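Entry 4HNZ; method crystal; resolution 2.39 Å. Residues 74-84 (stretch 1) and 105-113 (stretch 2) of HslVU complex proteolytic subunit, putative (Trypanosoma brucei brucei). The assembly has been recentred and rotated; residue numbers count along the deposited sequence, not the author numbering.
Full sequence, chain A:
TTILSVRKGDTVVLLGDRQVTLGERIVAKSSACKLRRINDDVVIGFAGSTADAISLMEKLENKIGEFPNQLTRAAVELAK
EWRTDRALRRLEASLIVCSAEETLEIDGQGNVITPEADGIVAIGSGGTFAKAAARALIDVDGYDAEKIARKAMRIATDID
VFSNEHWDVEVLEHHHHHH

Stretch 1, residues 74-84: AAVELAKEWRT
Stretch 2 (105-113) EIDGQGNVI

Residues 74-84 form a continuous helix that begins earlier in the chain. Residues 105-113 form a hairpin. One strand arrives through 105-107, a type I turn runs from Asp 107 to Gly 110, and a second strand covers 112-113. Glu 105 and Ile 113 pair through both backbone bonds, N to O, each 2.8 Å. Gly 110 N bonds Asp 107 O at 3.0 Å and closes the turn. The helix runs almost parallel to strand 105-107, at 6°, with the axes 9.1 Å apart at closest approach. The CA atoms of Val 76 and Val 112 lie 6.7 Å apart, and those of Ala 79 and Gly 110 lie 5.5 Å apart. The contact buries 510 Å², summed over both sides.

Ala 75 points toward the hairpin. Its CB lies 3.7 Å from Ile 106 CD1. Ile 106 is m at chi1 and t at chi2 and also points toward the helix. The CA-to-CB bond of Val 76 points away, but with chi1 t its CG2 still lies 4.2 Å from Val 112 CG1. Leu 78 (t, p) brings CD2 to 4.0 Å from Ile 106 CD1.

Ala 79 points toward the hairpin and touches two of its side chains. Its CB is 4.0 Å from Ile 106 CG2 and 3.8 Å from Val 112 CG2, with Val 112 t. These contacts are purely apolar. Lys 80 points away; its NZ forms a salt bridge with Glu 77 OE2 at 3.1 Å.

Trp 82 has chi1 t and chi2 -10°. Ile 106 CG2 meets the ring edge, 3.7 Å from CZ3. Gly 108 CA lies over one face, 4.0 Å from the centroid of the six-membered ring, in a CH-pi contact. The backbone of the turn thus packs directly on the indole.

Arg 83 is m at chi1, chi2 and chi3, with chi4 174°. Its NH1 donates to Gly 108 O at 2.8 Å, with an N-H...O angle of 142°; the positively charged guanidinium meets a backbone carbonyl of the turn that lies near its plane. This is the only hydrogen bond between the stretches. Gln 109 O lies over one face of the guanidinium, 3.6 Å from NE. Gly 110 has phi/psi 94/12, which calls for glycine. A CB there would also lie tight against Arg 83 CG, at 3.2 Å.

Within the hairpin, Asp 107 (chi1 p) steadies the turn: its OD1 accepts from Asn 111 N at 3.1 Å, and its OD2 accepts from Asn 111 ND2 at 3.1 Å.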

# COMPACT_ATOMS: atom_id res chain seq x y z
N ALA A 74 34.49 11.81 -19.31
CA ALA A 74 33.27 12.47 -19.72
C ALA A 74 32.00 11.73 -19.20
O ALA A 74 31.07 12.32 -18.70
CB ALA A 74 33.23 12.61 -21.24
N ALA A 75 32.00 10.42 -19.36
CA ALA A 75 30.94 9.60 -18.90
C ALA A 75 30.75 9.75 -17.39
O ALA A 75 29.63 9.94 -16.94
CB ALA A 75 31.18 8.14 -19.27
N VAL A 76 31.82 9.64 -16.63
CA VAL A 76 31.74 9.77 -15.20
C VAL A 76 31.26 11.16 -14.82
O VAL A 76 30.42 11.29 -13.92
CB VAL A 76 33.09 9.48 -14.54
CG1 VAL A 76 33.05 9.83 -13.07
CG2 VAL A 76 33.39 8.01 -14.70
N GLU A 77 31.72 12.19 -15.50
CA GLU A 77 31.25 13.56 -15.17
C GLU A 77 29.77 13.69 -15.49
O GLU A 77 29.03 14.34 -14.75
CB GLU A 77 32.01 14.61 -15.93
CG GLU A 77 33.45 14.74 -15.46
CD GLU A 77 33.58 15.18 -14.02
OE1 GLU A 77 32.74 15.97 -13.52
OE2 GLU A 77 34.52 14.69 -13.36
N LEU A 78 29.35 13.08 -16.58
CA LEU A 78 27.93 13.07 -16.92
C LEU A 78 27.11 12.39 -15.82
O LEU A 78 26.14 12.93 -15.35
CB LEU A 78 27.67 12.34 -18.22
CG LEU A 78 26.16 12.21 -18.43
CD1 LEU A 78 25.56 13.49 -18.92
CD2 LEU A 78 25.84 11.08 -19.38
N ALA A 79 27.54 11.21 -15.40
CA ALA A 79 26.82 10.48 -14.41
C ALA A 79 26.72 11.26 -13.11
O ALA A 79 25.65 11.29 -12.50
CB ALA A 79 27.45 9.12 -14.18
N LYS A 80 27.80 11.89 -12.68
CA LYS A 80 27.77 12.75 -11.49
C LYS A 80 26.76 13.85 -11.59
O LYS A 80 26.04 14.14 -10.64
CB LYS A 80 29.13 13.40 -11.23
CG LYS A 80 30.09 12.44 -10.60
CD LYS A 80 31.53 12.84 -10.78
CE LYS A 80 31.81 14.20 -10.14
NZ LYS A 80 33.15 14.64 -10.62
N GLU A 81 26.71 14.50 -12.74
CA GLU A 81 25.78 15.62 -12.94
C GLU A 81 24.34 15.11 -12.95
O GLU A 81 23.43 15.71 -12.41
CB GLU A 81 26.11 16.31 -14.28
CG GLU A 81 25.38 17.64 -14.51
CD GLU A 81 25.60 18.25 -15.91
OE1 GLU A 81 26.28 17.65 -16.78
OE2 GLU A 81 25.01 19.32 -16.16
N TRP A 82 24.15 14.02 -13.65
CA TRP A 82 22.87 13.38 -13.76
C TRP A 82 22.32 13.06 -12.36
O TRP A 82 21.16 13.28 -12.08
CB TRP A 82 23.04 12.09 -14.57
CG TRP A 82 21.79 11.36 -14.96
CD1 TRP A 82 20.54 11.58 -14.55
CD2 TRP A 82 21.74 10.20 -15.80
NE1 TRP A 82 19.70 10.68 -15.15
CE2 TRP A 82 20.41 9.81 -15.90
CE3 TRP A 82 22.71 9.49 -16.52
CZ2 TRP A 82 20.02 8.75 -16.66
CZ3 TRP A 82 22.32 8.41 -17.28
CH2 TRP A 82 20.99 8.05 -17.35
N ARG A 83 23.14 12.51 -11.47
CA ARG A 83 22.63 12.10 -10.17
C ARG A 83 22.40 13.25 -9.24
O ARG A 83 21.64 13.12 -8.31
CB ARG A 83 23.58 11.14 -9.49
CG ARG A 83 23.64 9.83 -10.22
CD ARG A 83 22.36 9.04 -10.05
NE ARG A 83 22.20 8.70 -8.65
CZ ARG A 83 21.14 8.12 -8.13
NH1 ARG A 83 20.09 7.82 -8.87
NH2 ARG A 83 21.13 7.83 -6.84
N THR A 84 23.09 14.38 -9.44
CA THR A 84 22.99 15.50 -8.46
C THR A 84 22.11 16.63 -8.93
O THR A 84 21.80 17.51 -8.17
CB THR A 84 24.38 16.07 -8.11
OG1 THR A 84 25.13 16.32 -9.31
CG2 THR A 84 25.15 15.10 -7.29
N GLU A 105 28.69 2.08 -20.39
CA GLU A 105 27.32 2.10 -20.12
C GLU A 105 27.09 3.01 -18.91
O GLU A 105 27.78 2.94 -17.89
CB GLU A 105 26.86 0.65 -19.84
CG GLU A 105 25.59 0.52 -19.03
CD GLU A 105 25.30 -0.95 -18.63
OE1 GLU A 105 26.02 -1.88 -19.12
OE2 GLU A 105 24.32 -1.14 -17.83
N ILE A 106 26.08 3.86 -19.03
CA ILE A 106 25.68 4.77 -17.98
C ILE A 106 24.19 4.66 -17.72
O ILE A 106 23.42 4.76 -18.63
CB ILE A 106 25.98 6.21 -18.39
CG1 ILE A 106 27.37 6.30 -18.91
CG2 ILE A 106 25.81 7.11 -17.19
CD1 ILE A 106 27.60 7.53 -19.79
N ASP A 107 23.79 4.49 -16.46
CA ASP A 107 22.36 4.47 -16.09
C ASP A 107 21.96 5.51 -15.09
O ASP A 107 22.82 6.22 -14.51
CB ASP A 107 21.94 3.05 -15.68
CG ASP A 107 22.53 2.58 -14.39
OD1 ASP A 107 22.87 3.39 -13.50
OD2 ASP A 107 22.71 1.35 -14.31
N GLY A 108 20.66 5.58 -14.83
CA GLY A 108 20.07 6.54 -13.88
C GLY A 108 20.41 6.31 -12.42
O GLY A 108 20.20 7.19 -11.60
N GLN A 109 20.91 5.13 -12.07
CA GLN A 109 21.35 4.86 -10.71
C GLN A 109 22.78 5.35 -10.52
O GLN A 109 23.27 5.36 -9.40
CB GLN A 109 21.28 3.37 -10.41
CG GLN A 109 19.96 2.94 -9.85
CD GLN A 109 18.84 3.25 -10.79
OE1 GLN A 109 17.95 4.03 -10.47
NE2 GLN A 109 18.89 2.67 -12.01
N GLY A 110 23.43 5.77 -11.59
CA GLY A 110 24.78 6.34 -11.46
C GLY A 110 25.89 5.35 -11.68
O GLY A 110 27.03 5.63 -11.38
N ASN A 111 25.55 4.16 -12.18
CA ASN A 111 26.59 3.20 -12.56
C ASN A 111 27.23 3.61 -13.89
O ASN A 111 26.57 4.09 -14.78
CB ASN A 111 26.02 1.79 -12.70
CG ASN A 111 25.33 1.28 -11.43
OD1 ASN A 111 25.97 1.09 -10.39
ND2 ASN A 111 24.04 0.99 -11.53
N VAL A 112 28.53 3.42 -13.96
CA VAL A 112 29.28 3.57 -15.16
C VAL A 112 29.99 2.25 -15.32
O VAL A 112 30.84 1.94 -14.59
CB VAL A 112 30.26 4.72 -15.05
CG1 VAL A 112 31.09 4.87 -16.32
CG2 VAL A 112 29.53 6.03 -14.77
N ILE A 113 29.61 1.49 -16.33
CA ILE A 113 30.05 0.14 -16.46
C ILE A 113 30.80 0.03 -17.77
O ILE A 113 30.30 0.43 -18.81
CB ILE A 113 28.83 -0.78 -16.48
CG1 ILE A 113 28.31 -0.90 -15.03
CG2 ILE A 113 29.14 -2.14 -17.08
CD1 ILE A 113 26.81 -1.05 -14.97